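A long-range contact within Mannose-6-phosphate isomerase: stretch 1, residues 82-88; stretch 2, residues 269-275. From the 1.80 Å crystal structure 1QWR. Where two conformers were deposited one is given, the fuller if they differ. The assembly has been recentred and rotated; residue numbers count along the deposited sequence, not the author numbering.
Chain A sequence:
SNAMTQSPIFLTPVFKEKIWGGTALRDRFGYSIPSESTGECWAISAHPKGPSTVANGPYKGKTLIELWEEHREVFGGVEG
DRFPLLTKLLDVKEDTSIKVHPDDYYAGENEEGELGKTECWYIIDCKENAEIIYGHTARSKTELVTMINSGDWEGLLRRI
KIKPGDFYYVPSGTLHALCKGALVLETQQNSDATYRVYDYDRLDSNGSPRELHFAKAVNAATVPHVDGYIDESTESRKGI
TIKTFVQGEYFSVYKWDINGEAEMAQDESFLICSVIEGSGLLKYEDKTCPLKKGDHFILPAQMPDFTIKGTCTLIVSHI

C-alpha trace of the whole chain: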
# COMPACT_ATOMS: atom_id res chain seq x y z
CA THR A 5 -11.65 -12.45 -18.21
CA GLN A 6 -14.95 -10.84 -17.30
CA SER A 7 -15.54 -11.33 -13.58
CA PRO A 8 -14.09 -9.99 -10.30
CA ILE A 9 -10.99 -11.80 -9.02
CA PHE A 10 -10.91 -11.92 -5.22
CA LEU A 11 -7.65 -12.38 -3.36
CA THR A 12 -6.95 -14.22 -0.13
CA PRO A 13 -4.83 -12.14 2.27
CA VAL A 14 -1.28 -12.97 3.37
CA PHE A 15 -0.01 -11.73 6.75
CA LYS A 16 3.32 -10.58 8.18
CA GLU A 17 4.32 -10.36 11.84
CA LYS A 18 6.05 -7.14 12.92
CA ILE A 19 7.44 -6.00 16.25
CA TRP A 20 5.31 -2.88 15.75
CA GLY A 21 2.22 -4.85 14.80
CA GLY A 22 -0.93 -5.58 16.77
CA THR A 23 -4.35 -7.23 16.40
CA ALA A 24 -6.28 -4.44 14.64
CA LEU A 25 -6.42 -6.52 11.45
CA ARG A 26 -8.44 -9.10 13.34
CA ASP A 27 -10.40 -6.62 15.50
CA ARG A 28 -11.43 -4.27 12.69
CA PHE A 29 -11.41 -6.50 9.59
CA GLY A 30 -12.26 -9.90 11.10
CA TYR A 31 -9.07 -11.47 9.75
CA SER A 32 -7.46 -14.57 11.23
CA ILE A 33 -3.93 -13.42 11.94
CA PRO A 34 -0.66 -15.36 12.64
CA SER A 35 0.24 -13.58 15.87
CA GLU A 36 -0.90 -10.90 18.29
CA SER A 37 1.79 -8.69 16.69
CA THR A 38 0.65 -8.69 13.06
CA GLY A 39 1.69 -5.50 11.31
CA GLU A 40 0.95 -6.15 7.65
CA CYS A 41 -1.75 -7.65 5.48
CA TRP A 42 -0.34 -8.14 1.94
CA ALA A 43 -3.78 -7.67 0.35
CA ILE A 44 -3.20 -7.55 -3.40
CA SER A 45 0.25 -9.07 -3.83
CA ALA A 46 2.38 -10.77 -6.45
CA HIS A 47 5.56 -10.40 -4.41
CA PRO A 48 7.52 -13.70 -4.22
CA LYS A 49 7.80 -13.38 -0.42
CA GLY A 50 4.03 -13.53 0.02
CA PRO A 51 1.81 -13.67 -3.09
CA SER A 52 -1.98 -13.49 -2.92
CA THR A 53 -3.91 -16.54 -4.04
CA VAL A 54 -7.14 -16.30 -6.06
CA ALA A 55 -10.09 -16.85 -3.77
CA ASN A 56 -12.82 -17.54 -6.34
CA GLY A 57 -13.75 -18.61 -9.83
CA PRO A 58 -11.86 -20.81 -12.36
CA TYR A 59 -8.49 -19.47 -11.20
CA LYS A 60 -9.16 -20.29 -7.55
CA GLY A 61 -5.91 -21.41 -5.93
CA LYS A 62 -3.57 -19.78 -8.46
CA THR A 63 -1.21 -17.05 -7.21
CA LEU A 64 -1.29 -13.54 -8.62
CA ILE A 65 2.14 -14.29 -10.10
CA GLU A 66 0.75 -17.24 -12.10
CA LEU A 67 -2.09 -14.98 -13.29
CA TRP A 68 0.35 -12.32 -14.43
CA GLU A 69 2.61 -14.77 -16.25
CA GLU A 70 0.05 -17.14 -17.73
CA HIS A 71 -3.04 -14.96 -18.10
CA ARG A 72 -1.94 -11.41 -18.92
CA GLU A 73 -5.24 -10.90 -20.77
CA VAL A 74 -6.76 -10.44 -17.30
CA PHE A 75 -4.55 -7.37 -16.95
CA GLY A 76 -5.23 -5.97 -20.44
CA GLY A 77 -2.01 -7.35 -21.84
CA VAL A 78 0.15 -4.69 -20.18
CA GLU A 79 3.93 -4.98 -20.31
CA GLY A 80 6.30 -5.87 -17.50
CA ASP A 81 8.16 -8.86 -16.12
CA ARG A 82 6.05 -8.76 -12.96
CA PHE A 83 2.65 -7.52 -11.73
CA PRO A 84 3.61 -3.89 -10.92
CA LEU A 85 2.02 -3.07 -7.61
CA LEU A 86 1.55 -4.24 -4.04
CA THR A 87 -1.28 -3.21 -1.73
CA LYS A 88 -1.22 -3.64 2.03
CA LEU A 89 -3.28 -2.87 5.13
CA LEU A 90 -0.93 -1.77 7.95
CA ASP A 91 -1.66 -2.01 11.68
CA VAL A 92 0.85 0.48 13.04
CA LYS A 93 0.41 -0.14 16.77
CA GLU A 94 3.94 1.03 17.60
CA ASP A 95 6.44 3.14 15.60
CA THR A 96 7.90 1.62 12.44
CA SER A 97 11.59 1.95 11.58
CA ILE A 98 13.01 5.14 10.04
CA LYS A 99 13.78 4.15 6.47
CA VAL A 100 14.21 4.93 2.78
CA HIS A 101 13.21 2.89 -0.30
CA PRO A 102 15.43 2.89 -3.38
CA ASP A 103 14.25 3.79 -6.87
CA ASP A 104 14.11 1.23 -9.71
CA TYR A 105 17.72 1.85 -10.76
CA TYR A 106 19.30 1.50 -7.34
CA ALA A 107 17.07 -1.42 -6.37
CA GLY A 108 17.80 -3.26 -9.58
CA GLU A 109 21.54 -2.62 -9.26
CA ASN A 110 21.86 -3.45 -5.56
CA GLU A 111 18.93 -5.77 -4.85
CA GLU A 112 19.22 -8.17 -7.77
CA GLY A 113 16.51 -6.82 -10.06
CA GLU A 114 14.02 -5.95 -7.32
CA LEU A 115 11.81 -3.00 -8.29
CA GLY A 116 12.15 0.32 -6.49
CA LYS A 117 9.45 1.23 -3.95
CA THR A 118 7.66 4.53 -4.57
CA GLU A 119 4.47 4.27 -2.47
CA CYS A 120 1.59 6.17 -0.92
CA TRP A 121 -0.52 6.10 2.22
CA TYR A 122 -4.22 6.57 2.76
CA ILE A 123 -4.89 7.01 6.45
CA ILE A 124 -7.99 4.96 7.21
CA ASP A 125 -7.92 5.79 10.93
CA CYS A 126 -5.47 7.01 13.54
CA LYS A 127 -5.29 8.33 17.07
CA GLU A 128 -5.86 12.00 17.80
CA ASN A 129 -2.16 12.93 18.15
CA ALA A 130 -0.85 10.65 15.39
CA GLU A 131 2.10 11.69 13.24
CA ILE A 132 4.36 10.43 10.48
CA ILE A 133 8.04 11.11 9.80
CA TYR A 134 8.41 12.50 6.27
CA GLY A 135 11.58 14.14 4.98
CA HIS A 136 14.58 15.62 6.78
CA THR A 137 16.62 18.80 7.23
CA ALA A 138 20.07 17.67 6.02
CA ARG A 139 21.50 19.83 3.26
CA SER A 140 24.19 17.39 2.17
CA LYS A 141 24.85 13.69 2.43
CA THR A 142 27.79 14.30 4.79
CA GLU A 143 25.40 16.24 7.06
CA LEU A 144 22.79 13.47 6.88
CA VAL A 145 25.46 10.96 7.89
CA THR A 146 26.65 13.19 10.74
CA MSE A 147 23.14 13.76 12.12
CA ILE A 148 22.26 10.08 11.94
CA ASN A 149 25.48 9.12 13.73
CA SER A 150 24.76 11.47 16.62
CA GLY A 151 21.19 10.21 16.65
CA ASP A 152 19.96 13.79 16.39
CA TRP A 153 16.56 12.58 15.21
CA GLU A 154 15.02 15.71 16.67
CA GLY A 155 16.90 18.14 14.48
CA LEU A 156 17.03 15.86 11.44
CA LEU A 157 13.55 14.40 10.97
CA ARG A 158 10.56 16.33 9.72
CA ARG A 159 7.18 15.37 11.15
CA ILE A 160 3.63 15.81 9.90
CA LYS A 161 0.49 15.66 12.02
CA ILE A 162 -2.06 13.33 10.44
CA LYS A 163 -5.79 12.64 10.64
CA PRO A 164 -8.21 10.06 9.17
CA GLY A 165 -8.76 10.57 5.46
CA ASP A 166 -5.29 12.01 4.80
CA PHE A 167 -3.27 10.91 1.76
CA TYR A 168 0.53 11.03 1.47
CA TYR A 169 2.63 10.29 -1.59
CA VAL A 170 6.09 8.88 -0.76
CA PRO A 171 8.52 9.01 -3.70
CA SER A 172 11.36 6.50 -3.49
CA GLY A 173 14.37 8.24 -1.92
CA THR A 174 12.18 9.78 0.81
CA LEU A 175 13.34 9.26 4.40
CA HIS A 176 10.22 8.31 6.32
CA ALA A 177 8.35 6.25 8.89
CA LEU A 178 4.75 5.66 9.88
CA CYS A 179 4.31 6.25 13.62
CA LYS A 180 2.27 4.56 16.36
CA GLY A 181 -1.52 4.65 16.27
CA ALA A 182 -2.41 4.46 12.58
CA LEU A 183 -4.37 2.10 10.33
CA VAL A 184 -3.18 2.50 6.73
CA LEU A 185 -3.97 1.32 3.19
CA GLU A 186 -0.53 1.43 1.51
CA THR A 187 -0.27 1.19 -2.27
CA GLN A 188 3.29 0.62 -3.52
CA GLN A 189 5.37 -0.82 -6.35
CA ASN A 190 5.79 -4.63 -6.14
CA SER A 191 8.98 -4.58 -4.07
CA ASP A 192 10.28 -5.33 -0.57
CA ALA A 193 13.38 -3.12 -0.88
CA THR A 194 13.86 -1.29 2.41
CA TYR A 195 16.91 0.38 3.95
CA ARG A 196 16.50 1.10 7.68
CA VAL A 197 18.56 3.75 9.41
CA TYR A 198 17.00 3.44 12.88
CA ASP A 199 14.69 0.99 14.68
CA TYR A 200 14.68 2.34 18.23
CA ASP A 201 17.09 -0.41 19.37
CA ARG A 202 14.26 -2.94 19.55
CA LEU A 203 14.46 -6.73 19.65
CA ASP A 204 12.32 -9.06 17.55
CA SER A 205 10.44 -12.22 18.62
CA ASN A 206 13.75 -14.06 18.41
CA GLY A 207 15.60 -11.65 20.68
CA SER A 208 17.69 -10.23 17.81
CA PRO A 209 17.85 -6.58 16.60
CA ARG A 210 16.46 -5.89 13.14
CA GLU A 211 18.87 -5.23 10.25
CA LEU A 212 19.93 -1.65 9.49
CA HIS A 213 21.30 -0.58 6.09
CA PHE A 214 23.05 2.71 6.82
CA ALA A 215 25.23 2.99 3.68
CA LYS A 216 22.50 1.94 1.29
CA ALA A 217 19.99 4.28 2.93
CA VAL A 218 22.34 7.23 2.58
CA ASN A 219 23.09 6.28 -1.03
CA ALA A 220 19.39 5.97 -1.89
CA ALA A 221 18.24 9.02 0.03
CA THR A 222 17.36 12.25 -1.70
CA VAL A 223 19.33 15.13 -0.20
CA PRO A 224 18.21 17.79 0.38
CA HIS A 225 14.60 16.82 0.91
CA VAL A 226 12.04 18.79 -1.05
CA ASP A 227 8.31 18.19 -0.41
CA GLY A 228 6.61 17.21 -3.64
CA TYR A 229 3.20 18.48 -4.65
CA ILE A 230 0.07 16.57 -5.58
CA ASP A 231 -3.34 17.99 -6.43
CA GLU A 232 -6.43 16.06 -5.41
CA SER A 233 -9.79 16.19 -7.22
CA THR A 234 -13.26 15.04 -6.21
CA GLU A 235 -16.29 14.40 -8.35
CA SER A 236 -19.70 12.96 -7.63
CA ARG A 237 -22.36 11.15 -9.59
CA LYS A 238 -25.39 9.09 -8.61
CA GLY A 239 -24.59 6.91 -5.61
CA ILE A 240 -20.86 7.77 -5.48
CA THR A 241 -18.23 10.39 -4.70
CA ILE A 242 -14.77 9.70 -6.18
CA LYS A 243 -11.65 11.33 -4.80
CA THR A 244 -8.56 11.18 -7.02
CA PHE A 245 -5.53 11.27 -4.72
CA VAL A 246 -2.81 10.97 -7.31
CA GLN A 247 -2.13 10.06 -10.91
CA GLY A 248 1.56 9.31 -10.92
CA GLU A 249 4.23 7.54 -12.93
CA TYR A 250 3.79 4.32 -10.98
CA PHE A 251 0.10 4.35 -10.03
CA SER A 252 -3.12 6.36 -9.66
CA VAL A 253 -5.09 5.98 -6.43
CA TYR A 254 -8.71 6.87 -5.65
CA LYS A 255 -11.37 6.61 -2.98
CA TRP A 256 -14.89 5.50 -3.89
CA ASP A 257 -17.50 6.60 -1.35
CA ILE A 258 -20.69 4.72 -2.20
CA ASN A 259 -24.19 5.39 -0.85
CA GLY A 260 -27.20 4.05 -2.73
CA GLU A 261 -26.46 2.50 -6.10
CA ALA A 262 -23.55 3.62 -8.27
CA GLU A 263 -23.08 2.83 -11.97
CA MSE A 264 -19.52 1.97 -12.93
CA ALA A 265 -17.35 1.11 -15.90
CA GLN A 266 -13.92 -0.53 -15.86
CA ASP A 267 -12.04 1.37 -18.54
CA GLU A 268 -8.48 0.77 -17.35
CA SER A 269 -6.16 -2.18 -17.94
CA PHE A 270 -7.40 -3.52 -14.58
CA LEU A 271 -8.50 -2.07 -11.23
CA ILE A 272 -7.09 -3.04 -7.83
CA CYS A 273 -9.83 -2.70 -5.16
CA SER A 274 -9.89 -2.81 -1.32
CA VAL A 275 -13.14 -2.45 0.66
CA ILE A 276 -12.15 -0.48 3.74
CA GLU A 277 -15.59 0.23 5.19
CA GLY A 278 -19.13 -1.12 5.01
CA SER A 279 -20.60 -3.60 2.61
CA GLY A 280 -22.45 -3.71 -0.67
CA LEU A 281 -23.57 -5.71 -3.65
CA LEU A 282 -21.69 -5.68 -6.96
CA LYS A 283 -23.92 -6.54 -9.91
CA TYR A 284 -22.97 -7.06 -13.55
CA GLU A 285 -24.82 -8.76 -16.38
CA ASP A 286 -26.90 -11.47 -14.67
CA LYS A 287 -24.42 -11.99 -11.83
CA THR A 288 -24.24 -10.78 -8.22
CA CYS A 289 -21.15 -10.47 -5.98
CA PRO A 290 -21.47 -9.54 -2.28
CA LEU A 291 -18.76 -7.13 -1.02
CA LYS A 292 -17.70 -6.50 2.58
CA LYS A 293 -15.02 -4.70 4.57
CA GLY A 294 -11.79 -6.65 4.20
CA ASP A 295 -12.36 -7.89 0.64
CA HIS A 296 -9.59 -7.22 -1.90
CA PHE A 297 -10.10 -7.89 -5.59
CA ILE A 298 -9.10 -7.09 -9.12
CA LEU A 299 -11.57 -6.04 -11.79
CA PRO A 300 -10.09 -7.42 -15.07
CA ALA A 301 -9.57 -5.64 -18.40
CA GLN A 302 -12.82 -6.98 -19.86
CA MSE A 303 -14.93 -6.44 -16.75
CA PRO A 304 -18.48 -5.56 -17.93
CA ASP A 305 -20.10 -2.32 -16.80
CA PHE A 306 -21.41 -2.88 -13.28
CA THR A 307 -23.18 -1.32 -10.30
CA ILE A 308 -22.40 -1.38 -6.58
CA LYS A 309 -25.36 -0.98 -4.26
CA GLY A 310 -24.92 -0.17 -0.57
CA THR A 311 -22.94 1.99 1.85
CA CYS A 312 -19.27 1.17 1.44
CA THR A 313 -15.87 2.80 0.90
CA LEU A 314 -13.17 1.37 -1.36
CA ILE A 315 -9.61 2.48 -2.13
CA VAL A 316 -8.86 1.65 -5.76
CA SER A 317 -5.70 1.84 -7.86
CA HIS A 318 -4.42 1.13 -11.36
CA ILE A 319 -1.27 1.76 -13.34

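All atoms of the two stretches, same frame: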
# COMPACT_ATOMS: atom_id res chain seq x y z
N ARG A 82 6.83 -8.38 -14.13
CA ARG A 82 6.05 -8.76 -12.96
C ARG A 82 4.86 -7.83 -12.76
O ARG A 82 4.86 -6.70 -13.24
CB ARG A 82 6.92 -8.71 -11.71
CG ARG A 82 8.25 -9.47 -11.82
CD ARG A 82 9.14 -9.12 -10.66
NE ARG A 82 10.54 -9.43 -10.96
CZ ARG A 82 11.00 -10.66 -11.11
NH1 ARG A 82 10.18 -11.70 -10.97
NH2 ARG A 82 12.29 -10.85 -11.40
N PHE A 83 3.84 -8.33 -12.06
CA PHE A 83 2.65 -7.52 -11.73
C PHE A 83 3.35 -6.31 -11.07
O PHE A 83 4.20 -6.47 -10.20
CB PHE A 83 1.79 -8.29 -10.74
CG PHE A 83 0.57 -7.53 -10.28
CD1 PHE A 83 -0.59 -7.50 -11.07
CD2 PHE A 83 0.58 -6.86 -9.05
CE1 PHE A 83 -1.73 -6.81 -10.63
CE2 PHE A 83 -0.56 -6.17 -8.61
CZ PHE A 83 -1.72 -6.15 -9.40
N PRO A 84 2.95 -5.08 -11.44
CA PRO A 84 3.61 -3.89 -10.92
C PRO A 84 3.42 -3.32 -9.53
O PRO A 84 4.30 -2.58 -9.05
CB PRO A 84 3.28 -2.85 -11.99
CG PRO A 84 1.88 -3.19 -12.35
CD PRO A 84 1.91 -4.74 -12.43
N LEU A 85 2.31 -3.65 -8.90
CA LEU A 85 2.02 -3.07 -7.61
C LEU A 85 1.88 -4.04 -6.45
O LEU A 85 1.88 -5.26 -6.64
CB LEU A 85 0.74 -2.22 -7.75
CG LEU A 85 0.77 -1.09 -8.79
CD1 LEU A 85 -0.62 -0.45 -8.92
CD2 LEU A 85 1.79 -0.03 -8.39
N LEU A 86 1.74 -3.48 -5.26
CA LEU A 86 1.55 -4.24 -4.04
C LEU A 86 0.71 -3.38 -3.12
O LEU A 86 1.02 -2.22 -2.89
CB LEU A 86 2.90 -4.56 -3.42
CG LEU A 86 2.95 -5.05 -1.97
CD1 LEU A 86 2.19 -6.38 -1.83
CD2 LEU A 86 4.44 -5.23 -1.59
N THR A 87 -0.39 -3.95 -2.62
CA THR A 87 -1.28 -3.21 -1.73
C THR A 87 -1.34 -3.90 -0.39
O THR A 87 -1.57 -5.11 -0.31
CB THR A 87 -2.71 -3.15 -2.30
OG1 THR A 87 -2.68 -2.59 -3.62
CG2 THR A 87 -3.61 -2.32 -1.42
N LYS A 88 -1.18 -3.11 0.67
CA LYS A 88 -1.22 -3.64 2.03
C LYS A 88 -2.11 -2.83 2.95
O LYS A 88 -2.38 -1.64 2.71
CB LYS A 88 0.16 -3.58 2.67
CG LYS A 88 1.27 -4.31 1.93
CD LYS A 88 2.59 -4.03 2.67
CE LYS A 88 3.81 -4.56 1.92
NZ LYS A 88 5.02 -4.30 2.75
N SER A 269 -6.70 -0.85 -17.64
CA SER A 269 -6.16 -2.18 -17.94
C SER A 269 -6.67 -3.19 -16.91
O SER A 269 -6.88 -4.36 -17.22
CB SER A 269 -4.64 -2.13 -17.93
OG SER A 269 -4.20 -1.39 -19.05
N PHE A 270 -6.83 -2.73 -15.67
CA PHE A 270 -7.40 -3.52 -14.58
C PHE A 270 -7.49 -2.60 -13.38
O PHE A 270 -6.77 -1.59 -13.32
CB PHE A 270 -6.55 -4.76 -14.25
CG PHE A 270 -5.14 -4.44 -13.87
CD1 PHE A 270 -4.78 -4.26 -12.53
CD2 PHE A 270 -4.16 -4.36 -14.85
CE1 PHE A 270 -3.45 -3.99 -12.17
CE2 PHE A 270 -2.83 -4.09 -14.51
CZ PHE A 270 -2.47 -3.91 -13.17
N LEU A 271 -8.37 -2.90 -12.43
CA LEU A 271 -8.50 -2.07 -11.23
C LEU A 271 -8.24 -2.92 -10.00
O LEU A 271 -8.76 -4.02 -9.90
CB LEU A 271 -9.91 -1.49 -11.11
CG LEU A 271 -10.35 -0.48 -12.17
CD1 LEU A 271 -11.77 0.02 -11.82
CD2 LEU A 271 -9.36 0.68 -12.25
N ILE A 272 -7.42 -2.39 -9.10
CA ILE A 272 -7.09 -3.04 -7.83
C ILE A 272 -8.04 -2.39 -6.81
O ILE A 272 -8.00 -1.17 -6.64
CB ILE A 272 -5.65 -2.75 -7.42
CG1 ILE A 272 -4.70 -3.42 -8.40
CG2 ILE A 272 -5.42 -3.22 -5.95
CD1 ILE A 272 -3.22 -2.98 -8.25
N CYS A 273 -8.83 -3.21 -6.10
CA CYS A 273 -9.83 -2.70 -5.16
C CYS A 273 -9.77 -3.29 -3.76
O CYS A 273 -9.64 -4.52 -3.61
CB CYS A 273 -11.24 -2.98 -5.73
SG CYS A 273 -11.47 -2.46 -7.46
N SER A 274 -9.89 -2.42 -2.75
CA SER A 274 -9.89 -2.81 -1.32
C SER A 274 -11.11 -2.17 -0.64
O SER A 274 -11.31 -0.94 -0.70
CB SER A 274 -8.62 -2.31 -0.60
OG SER A 274 -7.44 -2.88 -1.14
N VAL A 275 -11.96 -2.99 -0.03
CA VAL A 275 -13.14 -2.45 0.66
C VAL A 275 -12.71 -2.14 2.09
O VAL A 275 -12.46 -3.04 2.88
CB VAL A 275 -14.26 -3.48 0.68
CG1 VAL A 275 -15.50 -2.90 1.33
CG2 VAL A 275 -14.53 -3.93 -0.77

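Ile272 lies at the centre of the contact between the two stretches. Its CA-to-CB bond points toward the opposing segment, and the residue gives up 73 Å² to it, more than any other residue of either stretch. With chi1 in the m well and chi2 in t, the side chain is extended, and its terminal methyl meets two residues of the first stretch: Ile272 CD1 is 3.7 Å from Phe83 CZ and also 3.7 Å from Leu85 CD1. The second branch is in use as well, since Ile272 CG2 lies 3.7 Å from Thr87 OG1. One branched side chain therefore spans the first stretch from Phe83 to Thr87.

Leu85 and Thr87 both point toward the second stretch, whereas Leu86 between them points away, as expected of the alternation along a strand. The same pattern holds opposite, where Ile272 and Ser274 face the contact and Cys273 turns from it. The two strands run nearly parallel, with 5° between their directions, but their axes come no closer than 9.3 Å. That spacing is too wide for backbone pairing within a sheet, and no hydrogen bond crosses between the stretches; the contact is one of side chains packed between two strands.

Ahead of the strands, the packing is continued by two aromatic rings. Phe83 leaves its backbone sideways, but its t rotamer brings the end of the ring nearer, so that Phe83 CE1 approaches Phe270 CE1 to 3.6 Å. The CA atoms of these residues are 11.2 Å apart, and it is the length of the two side chains that closes the gap. The ring centroids are 5.6 Å apart and the planes inclined at 37°, an oblique arrangement that is neither a stack nor an edge-to-face pair. Pro84 adds a looser apolar contact at the edge of the Phe270 ring, with Pro84 CG 4.5 Å from Phe270 CZ.

Toward the C-terminal ends of the stretches the character of the contact changes. Thr87, in the m rotamer, directs its hydroxyl to the methyl of Ile272, while its own methyl faces the next inward-pointing residue: Thr87 CG2 is 3.9 Å from Ser274 OG. Each close approach thus sets a hydroxyl against a methyl group, and the fit is by van der Waals contact. Ser274 OG is hydrogen-bonded elsewhere in the structure, so this polar edge leaves the serine hydroxyl satisfied without a partner across the contact.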